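Kojibiose phosphorylase (Gut metagenome, PDB 6W0P) belongs to the glycoside hydrolase family 65 phosphorylases, carbohydrate-active enzymes that carry a helical central catalytic domain. Local coordinates at residues 468-476 with 483-493; 543-553 with 604-613. All blocks are in the same frame, centred on the assembly; numbering follows the deposited sequence.

In the fold
Both contacts lie in the central family 65 region, on the same side of the chain's centre, with their own centres about 15 Å apart. They come in series: contact 1 closes, with the start of helix 487-504 folded back on the loop after strand 468-469, before contact 2 opens in the loop between helices 522-534 and 590-596 and ends on helix 603-613. The two meet at the start of helix 487-504, since Thr487 OG1 lies 2.6 Å from Glu547 O and Thr487 N 3.0 Å from Gln548 O, both probable hydrogen bonds. Loop 543-553 therefore touches three helices, 487-504, 590-596 and 603-613, and helix 590-596 also packs against Tyr488 of contact 1, joining both into one continuous part of the helical domain.

Contact 1. Residues 468-476 with 483-493; sequences FSFYGVMGP and VNHNTYTNFMA
Backbone pairing joins Val473 to Val483 in a single antiparallel, hydrogen-bonded bridge: Val473 N gives a nearly straight bond to Val483 O (3.0 Å, 173°), and Val483 N returns one to Val473 O. Gly472 and Val473 both face Val483, a G1 beta bulge, and the positive phi of Gly472 (68°) suits it. Gly472 N donates to Asn484 OD1 at 3.2 Å, close to the line of the amide C=O.

Side-chain polar bonds converge on Ser469 OG. With chi1 at -169°, the hydroxyl swings away from its own backbone N and meets Asn490 ND2 (2.6 Å), which donates in its amide plane, and the ring edge of His485 at ND1 (2.7 Å). Asn486, the N-cap of helix 487-504, receives Thr489 N and Thr489 OG1 on OD1 from opposite faces of its carbonyl plane.

Apolar contacts finish the join. Pro476 CG sits over the Tyr488 ring, 3.8 Å from its centroid, a CH-pi contact opposite the face met by Met492 CG; Phe470 CE1 reaches Ala493 CB (3.5 Å).

Two bonds thus grip the buried Ser469 hydroxyl, which should restrict rotation of both the imidazole and the Asn490 amide.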
loop_
_atom_site.group_PDB
_atom_site.type_symbol
_atom_site.label_atom_id
_atom_site.label_comp_id
_atom_site.label_asym_id
_atom_site.label_seq_id
_atom_site.Cartn_x
_atom_site.Cartn_y
_atom_site.Cartn_z
ATOM N N PHE A 468 25.653 4.087 -15.019
ATOM C CA PHE A 468 25.258 4.136 -13.591
ATOM C C PHE A 468 23.974 4.973 -13.483
ATOM O O PHE A 468 23.870 6.017 -14.161
ATOM C CB PHE A 468 26.402 4.689 -12.731
ATOM C CG PHE A 468 26.223 4.504 -11.238
ATOM C CD1 PHE A 468 26.658 3.351 -10.604
ATOM C CD2 PHE A 468 25.619 5.481 -10.461
ATOM C CE1 PHE A 468 26.488 3.189 -9.238
ATOM C CE2 PHE A 468 25.472 5.322 -9.095
ATOM C CZ PHE A 468 25.898 4.174 -8.486
ATOM N N SER A 469 23.004 4.543 -12.668
ATOM C CA SER A 469 21.765 5.329 -12.453
ATOM C C SER A 469 21.089 4.946 -11.139
ATOM O O SER A 469 21.691 4.232 -10.354
ATOM C CB SER A 469 20.848 5.167 -13.628
ATOM O OG SER A 469 19.794 6.101 -13.566
ATOM N N PHE A 470 19.874 5.455 -10.909
ATOM C CA PHE A 470 18.973 4.958 -9.858
ATOM C C PHE A 470 17.792 4.349 -10.583
ATOM O O PHE A 470 17.215 5.020 -11.438
ATOM C CB PHE A 470 18.613 6.060 -8.857
ATOM C CG PHE A 470 19.809 6.620 -8.121
ATOM C CD1 PHE A 470 20.666 7.525 -8.732
ATOM C CD2 PHE A 470 20.136 6.181 -6.851
ATOM C CE1 PHE A 470 21.780 8.019 -8.068
ATOM C CE2 PHE A 470 21.239 6.691 -6.178
ATOM C CZ PHE A 470 22.055 7.613 -6.782
ATOM N N TYR A 471 17.482 3.104 -10.230
ATOM C CA TYR A 471 16.373 2.287 -10.766
ATOM C C TYR A 471 15.287 2.244 -9.692
ATOM O O TYR A 471 15.662 2.209 -8.510
ATOM C CB TYR A 471 16.890 0.894 -11.142
ATOM C CG TYR A 471 17.808 0.908 -12.329
ATOM C CD1 TYR A 471 19.171 1.093 -12.175
ATOM C CD2 TYR A 471 17.309 0.754 -13.604
ATOM C CE1 TYR A 471 20.028 1.121 -13.264
ATOM C CE2 TYR A 471 18.142 0.846 -14.708
ATOM C CZ TYR A 471 19.506 1.028 -14.537
ATOM O OH TYR A 471 20.321 1.081 -15.624
ATOM N N GLY A 472 14.013 2.253 -10.107
ATOM C CA GLY A 472 12.843 2.048 -9.238
ATOM C C GLY A 472 12.692 3.216 -8.302
ATOM O O GLY A 472 12.647 3.002 -7.087
ATOM N N VAL A 473 12.689 4.426 -8.857
ATOM C CA VAL A 473 12.735 5.681 -8.058
ATOM C C VAL A 473 11.541 6.567 -8.393
ATOM O O VAL A 473 10.718 6.221 -9.290
ATOM C CB VAL A 473 14.073 6.418 -8.236
ATOM C CG1 VAL A 473 15.215 5.585 -7.669
ATOM C CG2 VAL A 473 14.344 6.833 -9.676
ATOM N N MET A 474 11.464 7.661 -7.653
ATOM C CA MET A 474 10.504 8.754 -7.854
ATOM C C MET A 474 11.250 10.055 -7.565
ATOM O O MET A 474 11.900 10.132 -6.490
ATOM C CB MET A 474 9.323 8.597 -6.887
ATOM C CG MET A 474 8.405 9.792 -6.865
ATOM S SD MET A 474 7.055 9.682 -5.657
ATOM C CE MET A 474 5.994 8.465 -6.425
ATOM N N GLY A 475 11.148 11.026 -8.478
ATOM C CA GLY A 475 11.717 12.365 -8.300
ATOM C C GLY A 475 10.746 13.219 -7.507
ATOM O O GLY A 475 9.770 12.707 -6.966
ATOM N N PRO A 476 10.968 14.549 -7.414
ATOM C CA PRO A 476 9.978 15.428 -6.788
ATOM C C PRO A 476 8.572 15.323 -7.418
ATOM O O PRO A 476 7.613 15.504 -6.676
ATOM C CB PRO A 476 10.589 16.833 -6.959
ATOM C CG PRO A 476 12.086 16.585 -7.126
ATOM C CD PRO A 476 12.181 15.257 -7.848
ATOM N N VAL A 483 10.180 4.633 -11.859
ATOM C CA VAL A 483 10.835 4.985 -13.142
ATOM C C VAL A 483 12.338 4.796 -12.980
ATOM O O VAL A 483 12.807 4.687 -11.836
ATOM C CB VAL A 483 10.477 6.406 -13.596
ATOM C CG1 VAL A 483 8.994 6.501 -13.888
ATOM C CG2 VAL A 483 10.932 7.478 -12.621
ATOM N N ASN A 484 13.043 4.802 -14.102
ATOM C CA ASN A 484 14.513 4.711 -14.176
ATOM C C ASN A 484 15.060 5.982 -14.816
ATOM O O ASN A 484 14.370 6.556 -15.635
ATOM C CB ASN A 484 14.931 3.477 -14.962
ATOM C CG ASN A 484 14.250 2.219 -14.484
ATOM O OD1 ASN A 484 14.166 1.970 -13.286
ATOM N ND2 ASN A 484 13.825 1.396 -15.419
ATOM N N HIS A 485 16.270 6.396 -14.430
ATOM C CA HIS A 485 16.975 7.552 -15.027
ATOM C C HIS A 485 16.129 8.812 -14.808
ATOM O O HIS A 485 15.989 9.621 -15.779
ATOM C CB HIS A 485 17.261 7.275 -16.508
ATOM C CG HIS A 485 17.814 5.915 -16.768
ATOM N ND1 HIS A 485 18.723 5.335 -15.928
ATOM C CD2 HIS A 485 17.608 5.035 -17.786
ATOM C CE1 HIS A 485 19.094 4.167 -16.434
ATOM N NE2 HIS A 485 18.403 3.946 -17.563
ATOM N N ASN A 486 15.563 8.968 -13.595
ATOM C CA ASN A 486 14.977 10.267 -13.180
ATOM C C ASN A 486 16.130 11.272 -13.124
ATOM O O ASN A 486 17.132 11.017 -12.409
ATOM C CB ASN A 486 14.207 10.199 -11.873
ATOM C CG ASN A 486 13.905 11.571 -11.317
ATOM O OD1 ASN A 486 14.581 12.015 -10.388
ATOM N ND2 ASN A 486 12.891 12.233 -11.857
ATOM N N THR A 487 16.022 12.355 -13.892
ATOM C CA THR A 487 17.148 13.295 -14.090
ATOM C C THR A 487 17.409 14.053 -12.796
ATOM O O THR A 487 18.565 14.175 -12.440
ATOM C CB THR A 487 16.907 14.195 -15.300
ATOM O OG1 THR A 487 16.712 13.262 -16.368
ATOM C CG2 THR A 487 18.073 15.127 -15.555
ATOM N N TYR A 488 16.373 14.473 -12.069
ATOM C CA TYR A 488 16.592 15.142 -10.769
ATOM C C TYR A 488 17.466 14.249 -9.875
ATOM O O TYR A 488 18.489 14.719 -9.334
ATOM C CB TYR A 488 15.285 15.459 -10.043
ATOM C CG TYR A 488 15.525 16.233 -8.777
ATOM C CD1 TYR A 488 15.806 15.597 -7.581
ATOM C CD2 TYR A 488 15.570 17.617 -8.810
ATOM C CE1 TYR A 488 16.051 16.318 -6.416
ATOM C CE2 TYR A 488 15.817 18.353 -7.657
ATOM C CZ TYR A 488 16.055 17.707 -6.454
ATOM O OH TYR A 488 16.354 18.465 -5.357
ATOM N N THR A 489 17.070 12.990 -9.699
ATOM C CA THR A 489 17.794 12.019 -8.834
ATOM C C THR A 489 19.266 11.895 -9.290
ATOM O O THR A 489 20.186 12.036 -8.441
ATOM C CB THR A 489 17.042 10.682 -8.821
ATOM O OG1 THR A 489 15.699 10.894 -8.368
ATOM C CG2 THR A 489 17.732 9.633 -7.979
ATOM N N ASN A 490 19.499 11.659 -10.585
ATOM C CA ASN A 490 20.851 11.353 -11.117
ATOM C C ASN A 490 21.696 12.629 -11.071
ATOM O O ASN A 490 22.860 12.557 -10.628
ATOM C CB ASN A 490 20.793 10.754 -12.523
ATOM C CG ASN A 490 20.200 9.363 -12.522
ATOM O OD1 ASN A 490 19.573 8.964 -11.552
ATOM N ND2 ASN A 490 20.373 8.644 -13.623
ATOM N N PHE A 491 21.111 13.743 -11.505
ATOM C CA PHE A 491 21.782 15.057 -11.561
ATOM C C PHE A 491 22.244 15.421 -10.149
ATOM O O PHE A 491 23.452 15.678 -9.952
ATOM C CB PHE A 491 20.847 16.110 -12.155
ATOM C CG PHE A 491 21.479 17.453 -12.402
ATOM C CD1 PHE A 491 21.484 18.426 -11.419
ATOM C CD2 PHE A 491 22.038 17.756 -13.629
ATOM C CE1 PHE A 491 22.066 19.661 -11.653
ATOM C CE2 PHE A 491 22.591 19.003 -13.871
ATOM C CZ PHE A 491 22.592 19.957 -12.882
ATOM N N MET A 492 21.323 15.413 -9.186
ATOM C CA MET A 492 21.643 15.827 -7.796
ATOM C C MET A 492 22.672 14.863 -7.163
ATOM O O MET A 492 23.498 15.356 -6.375
ATOM C CB MET A 492 20.374 15.896 -6.944
ATOM C CG MET A 492 19.418 16.980 -7.388
ATOM S SD MET A 492 20.173 18.618 -7.389
ATOM C CE MET A 492 20.239 18.911 -5.621
ATOM N N ALA A 493 22.601 13.552 -7.450
ATOM C CA ALA A 493 23.559 12.531 -6.972
ATOM C C ALA A 493 24.954 12.835 -7.537
ATOM O O ALA A 493 25.951 12.847 -6.770
ATOM C CB ALA A 493 23.097 11.150 -7.375
HETATM O O HOH W 1 17.069 7.809 -11.490
HETATM O O HOH W 2 18.981 1.193 -17.894
HETATM O O HOH W 3 14.862 9.248 -5.788
#

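Contact 2. Residues 543-553 with 604-613; sequences TLLFEQNDGFF and KQLLANYNYY
A loop-on-helix packing within the helical catalytic domain joins 543-553, which has no regular secondary structure, to helix 603-613, and the side chain of Asn609 links the two backbones. Its amide faces the loop with both ends: ND2 donates to Leu544 O (2.8 Å), while Phe546 N approaches a lone pair of OD1 (2.9 Å), lying in the plane of that carbonyl. The same ND2 also donates to Gln605 O one helical turn back, at 173° and in the amide plane. Three bonds therefore fix the rotation of this buried amide. Before it, Thr543 OG1 accepts from Leu545 N in an ST turn.

Apolar side chains flank these bonds. Leu544 CD1 lies against Lys604 CB (3.6 Å), and its CB faces Ala608 CB. Leu545 CD2 rests 3.8 Å from Tyr612 CB and also touches Ala608 CB. Phe546 turns its ring toward helix 590-596, where it meets Phe593 edge-to-face.

Farther along, the loop returns through a type II beta turn, Asn549 to Phe552, bringing two more rings to the helix. The edge of Phe553 points at a face of Tyr612 in a T-shaped pair, planes at 70° and centroids 5.2 Å apart. Glu547 CG covers one face of the Phe553 ring, and Glu547 OE2 accepts from Phe553 N, so one residue braces both ring and backbone. Phe552 CE1 meets the edges of both tyrosine rings.

Tyr613, whose CG stands opposite its carbonyl carbon (chi1 -72°), brings its ring alongside the loop so that Phe546 O lies at the ring edge, and its OH donates to Phe546 O at 2.6 Å.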
loop_
_atom_site.group_PDB
_atom_site.type_symbol
_atom_site.label_atom_id
_atom_site.label_comp_id
_atom_site.label_asym_id
_atom_site.label_seq_id
_atom_site.Cartn_x
_atom_site.Cartn_y
_atom_site.Cartn_z
ATOM N N THR A 543 17.876 20.018 -28.667
ATOM C CA THR A 543 16.611 20.634 -28.150
ATOM C C THR A 543 16.897 21.403 -26.857
ATOM O O THR A 543 16.055 22.219 -26.460
ATOM C CB THR A 543 15.523 19.576 -27.931
ATOM O OG1 THR A 543 15.949 18.778 -26.826
ATOM C CG2 THR A 543 15.265 18.716 -29.155
ATOM N N LEU A 544 18.032 21.119 -26.216
ATOM C CA LEU A 544 18.435 21.673 -24.896
ATOM C C LEU A 544 17.517 21.119 -23.780
ATOM O O LEU A 544 17.551 21.695 -22.678
ATOM C CB LEU A 544 18.386 23.214 -24.924
ATOM C CG LEU A 544 19.131 23.933 -26.054
ATOM C CD1 LEU A 544 18.968 25.436 -25.921
ATOM C CD2 LEU A 544 20.618 23.575 -26.089
ATOM N N LEU A 545 16.745 20.049 -24.032
ATOM C CA LEU A 545 15.784 19.483 -23.030
ATOM C C LEU A 545 16.473 18.414 -22.176
ATOM O O LEU A 545 17.278 17.643 -22.716
ATOM C CB LEU A 545 14.564 18.887 -23.732
ATOM C CG LEU A 545 13.649 19.884 -24.445
ATOM C CD1 LEU A 545 12.589 19.165 -25.265
ATOM C CD2 LEU A 545 12.979 20.825 -23.458
ATOM N N PHE A 546 16.185 18.387 -20.876
ATOM C CA PHE A 546 16.323 17.173 -20.031
ATOM C C PHE A 546 15.031 16.370 -20.149
ATOM O O PHE A 546 13.923 16.990 -20.204
ATOM C CB PHE A 546 16.607 17.518 -18.576
ATOM C CG PHE A 546 17.934 18.193 -18.362
ATOM C CD1 PHE A 546 19.094 17.452 -18.166
ATOM C CD2 PHE A 546 18.025 19.574 -18.372
ATOM C CE1 PHE A 546 20.313 18.096 -17.986
ATOM C CE2 PHE A 546 19.239 20.204 -18.168
ATOM C CZ PHE A 546 20.380 19.468 -17.972
ATOM N N GLU A 547 15.150 15.047 -20.243
ATOM C CA GLU A 547 13.958 14.161 -20.193
ATOM C C GLU A 547 13.784 13.787 -18.726
ATOM O O GLU A 547 14.765 13.388 -18.145
ATOM C CB GLU A 547 14.095 12.935 -21.107
ATOM C CG GLU A 547 12.790 12.140 -21.204
ATOM C CD GLU A 547 12.796 10.932 -22.132
ATOM O OE1 GLU A 547 13.895 10.430 -22.452
ATOM O OE2 GLU A 547 11.709 10.468 -22.485
ATOM N N GLN A 548 12.586 13.960 -18.164
ATOM C CA GLN A 548 12.344 13.860 -16.706
ATOM C C GLN A 548 12.730 12.468 -16.220
ATOM O O GLN A 548 13.289 12.360 -15.113
ATOM C CB GLN A 548 10.881 14.144 -16.357
ATOM C CG GLN A 548 10.680 14.281 -14.871
ATOM C CD GLN A 548 9.261 14.647 -14.546
ATOM O OE1 GLN A 548 8.797 15.735 -14.890
ATOM N NE2 GLN A 548 8.582 13.743 -13.859
ATOM N N ASN A 549 12.389 11.446 -17.002
ATOM C CA ASN A 549 12.807 10.047 -16.728
ATOM C C ASN A 549 12.796 9.275 -18.054
ATOM O O ASN A 549 12.242 9.803 -19.051
ATOM C CB ASN A 549 11.958 9.405 -15.625
ATOM C CG ASN A 549 10.491 9.293 -15.983
ATOM O OD1 ASN A 549 9.657 9.966 -15.368
ATOM N ND2 ASN A 549 10.169 8.423 -16.935
ATOM N N ASP A 550 13.395 8.086 -18.066
ATOM C CA ASP A 550 13.422 7.208 -19.260
ATOM C C ASP A 550 11.972 6.948 -19.664
ATOM O O ASP A 550 11.198 6.509 -18.783
ATOM C CB ASP A 550 14.149 5.888 -18.982
ATOM C CG ASP A 550 14.715 5.170 -20.211
ATOM O OD1 ASP A 550 14.946 5.828 -21.259
ATOM O OD2 ASP A 550 15.009 3.946 -20.087
ATOM N N GLY A 551 11.624 7.239 -20.916
ATOM C CA GLY A 551 10.292 6.976 -21.484
ATOM C C GLY A 551 9.298 8.087 -21.169
ATOM O O GLY A 551 8.097 7.932 -21.569
ATOM N N PHE A 552 9.721 9.164 -20.498
ATOM C CA PHE A 552 8.805 10.285 -20.162
ATOM C C PHE A 552 8.210 10.923 -21.426
ATOM O O PHE A 552 6.999 11.097 -21.445
ATOM C CB PHE A 552 9.437 11.394 -19.325
ATOM C CG PHE A 552 8.383 12.357 -18.848
ATOM C CD1 PHE A 552 7.979 13.420 -19.639
ATOM C CD2 PHE A 552 7.723 12.139 -17.652
ATOM C CE1 PHE A 552 6.972 14.272 -19.219
ATOM C CE2 PHE A 552 6.718 12.991 -17.231
ATOM C CZ PHE A 552 6.344 14.056 -18.019
ATOM N N PHE A 553 9.021 11.302 -22.414
ATOM C CA PHE A 553 8.578 12.055 -23.625
ATOM C C PHE A 553 7.493 11.298 -24.396
ATOM O O PHE A 553 6.619 11.970 -24.969
ATOM C CB PHE A 553 9.736 12.292 -24.601
ATOM C CG PHE A 553 10.764 13.296 -24.159
ATOM C CD1 PHE A 553 10.432 14.321 -23.284
ATOM C CD2 PHE A 553 12.050 13.262 -24.687
ATOM C CE1 PHE A 553 11.364 15.283 -22.928
ATOM C CE2 PHE A 553 12.985 14.225 -24.330
ATOM C CZ PHE A 553 12.646 15.217 -23.433
ATOM N N LYS A 604 18.413 30.016 -22.950
ATOM C CA LYS A 604 17.807 29.110 -23.959
ATOM C C LYS A 604 17.498 27.751 -23.314
ATOM O O LYS A 604 16.485 27.160 -23.673
ATOM C CB LYS A 604 18.734 28.961 -25.170
ATOM C CG LYS A 604 18.697 30.134 -26.138
ATOM C CD LYS A 604 19.618 29.964 -27.334
ATOM C CE LYS A 604 19.373 31.012 -28.404
ATOM N NZ LYS A 604 20.374 30.916 -29.489
ATOM N N GLN A 605 18.357 27.262 -22.421
ATOM C CA GLN A 605 18.140 25.961 -21.711
ATOM C C GLN A 605 16.907 26.037 -20.805
ATOM O O GLN A 605 16.051 25.124 -20.877
ATOM C CB GLN A 605 19.388 25.567 -20.934
ATOM C CG GLN A 605 20.481 25.040 -21.862
ATOM C CD GLN A 605 21.747 24.772 -21.096
ATOM O OE1 GLN A 605 22.184 25.600 -20.301
ATOM N NE2 GLN A 605 22.300 23.585 -21.292
ATOM N N LEU A 606 16.828 27.091 -19.998
ATOM C CA LEU A 606 15.670 27.354 -19.107
ATOM C C LEU A 606 14.397 27.507 -19.942
ATOM O O LEU A 606 13.360 26.939 -19.532
ATOM C CB LEU A 606 15.953 28.602 -18.280
ATOM C CG LEU A 606 17.082 28.471 -17.267
ATOM C CD1 LEU A 606 17.614 29.841 -16.899
ATOM C CD2 LEU A 606 16.586 27.747 -16.015
ATOM N N LEU A 607 14.444 28.234 -21.059
ATOM C CA LEU A 607 13.203 28.492 -21.844
ATOM C C LEU A 607 12.764 27.177 -22.505
ATOM O O LEU A 607 11.566 26.870 -22.464
ATOM C CB LEU A 607 13.415 29.647 -22.833
ATOM C CG LEU A 607 12.265 29.988 -23.795
ATOM C CD1 LEU A 607 11.118 30.697 -23.104
ATOM C CD2 LEU A 607 12.758 30.866 -24.952
ATOM N N ALA A 608 13.685 26.378 -23.035
ATOM C CA ALA A 608 13.317 25.104 -23.692
ATOM C C ALA A 608 12.631 24.209 -22.657
ATOM O O ALA A 608 11.536 23.720 -22.926
ATOM C CB ALA A 608 14.528 24.436 -24.285
ATOM N N ASN A 609 13.231 24.049 -21.479
ATOM C CA ASN A 609 12.692 23.134 -20.430
ATOM C C ASN A 609 11.425 23.733 -19.824
ATOM O O ASN A 609 10.501 22.971 -19.545
ATOM C CB ASN A 609 13.758 22.764 -19.412
ATOM C CG ASN A 609 14.813 21.878 -20.034
ATOM O OD1 ASN A 609 14.658 20.663 -19.979
ATOM N ND2 ASN A 609 15.853 22.453 -20.641
ATOM N N TYR A 610 11.387 25.043 -19.638
ATOM C CA TYR A 610 10.197 25.731 -19.103
ATOM C C TYR A 610 9.024 25.481 -20.057
ATOM O O TYR A 610 7.901 25.171 -19.577
ATOM C CB TYR A 610 10.462 27.222 -18.896
ATOM C CG TYR A 610 9.284 27.985 -18.344
ATOM C CD1 TYR A 610 9.082 28.137 -16.980
ATOM C CD2 TYR A 610 8.364 28.561 -19.202
ATOM C CE1 TYR A 610 7.998 28.842 -16.482
ATOM C CE2 TYR A 610 7.276 29.264 -18.723
ATOM C CZ TYR A 610 7.074 29.376 -17.359
ATOM O OH TYR A 610 6.001 30.103 -16.942
ATOM N N ASN A 611 9.260 25.669 -21.358
ATOM C CA ASN A 611 8.201 25.604 -22.394
ATOM C C ASN A 611 7.688 24.167 -22.456
ATOM O O ASN A 611 6.510 24.002 -22.711
ATOM C CB ASN A 611 8.679 26.041 -23.780
ATOM C CG ASN A 611 8.731 27.543 -23.984
ATOM O OD1 ASN A 611 8.235 28.304 -23.166
ATOM N ND2 ASN A 611 9.389 27.983 -25.048
ATOM N N TYR A 612 8.541 23.159 -22.267
ATOM C CA TYR A 612 8.088 21.745 -22.316
ATOM C C TYR A 612 7.341 21.363 -21.016
ATOM O O TYR A 612 6.275 20.760 -21.129
ATOM C CB TYR A 612 9.235 20.776 -22.601
ATOM C CG TYR A 612 8.728 19.376 -22.825
ATOM C CD1 TYR A 612 8.334 18.941 -24.076
ATOM C CD2 TYR A 612 8.555 18.516 -21.748
ATOM C CE1 TYR A 612 7.824 17.663 -24.260
ATOM C CE2 TYR A 612 8.076 17.234 -21.917
ATOM C CZ TYR A 612 7.721 16.800 -23.177
ATOM O OH TYR A 612 7.195 15.551 -23.299
ATOM N N TYR A 613 7.857 21.708 -19.833
ATOM C CA TYR A 613 7.386 21.161 -18.531
ATOM C C TYR A 613 6.320 22.023 -17.848
ATOM O O TYR A 613 5.422 21.411 -17.246
ATOM C CB TYR A 613 8.580 20.873 -17.629
ATOM C CG TYR A 613 9.364 19.667 -18.083
ATOM C CD1 TYR A 613 8.813 18.398 -18.061
ATOM C CD2 TYR A 613 10.653 19.796 -18.557
ATOM C CE1 TYR A 613 9.528 17.295 -18.498
ATOM C CE2 TYR A 613 11.384 18.702 -18.978
ATOM C CZ TYR A 613 10.816 17.448 -18.963
ATOM O OH TYR A 613 11.557 16.394 -19.397
#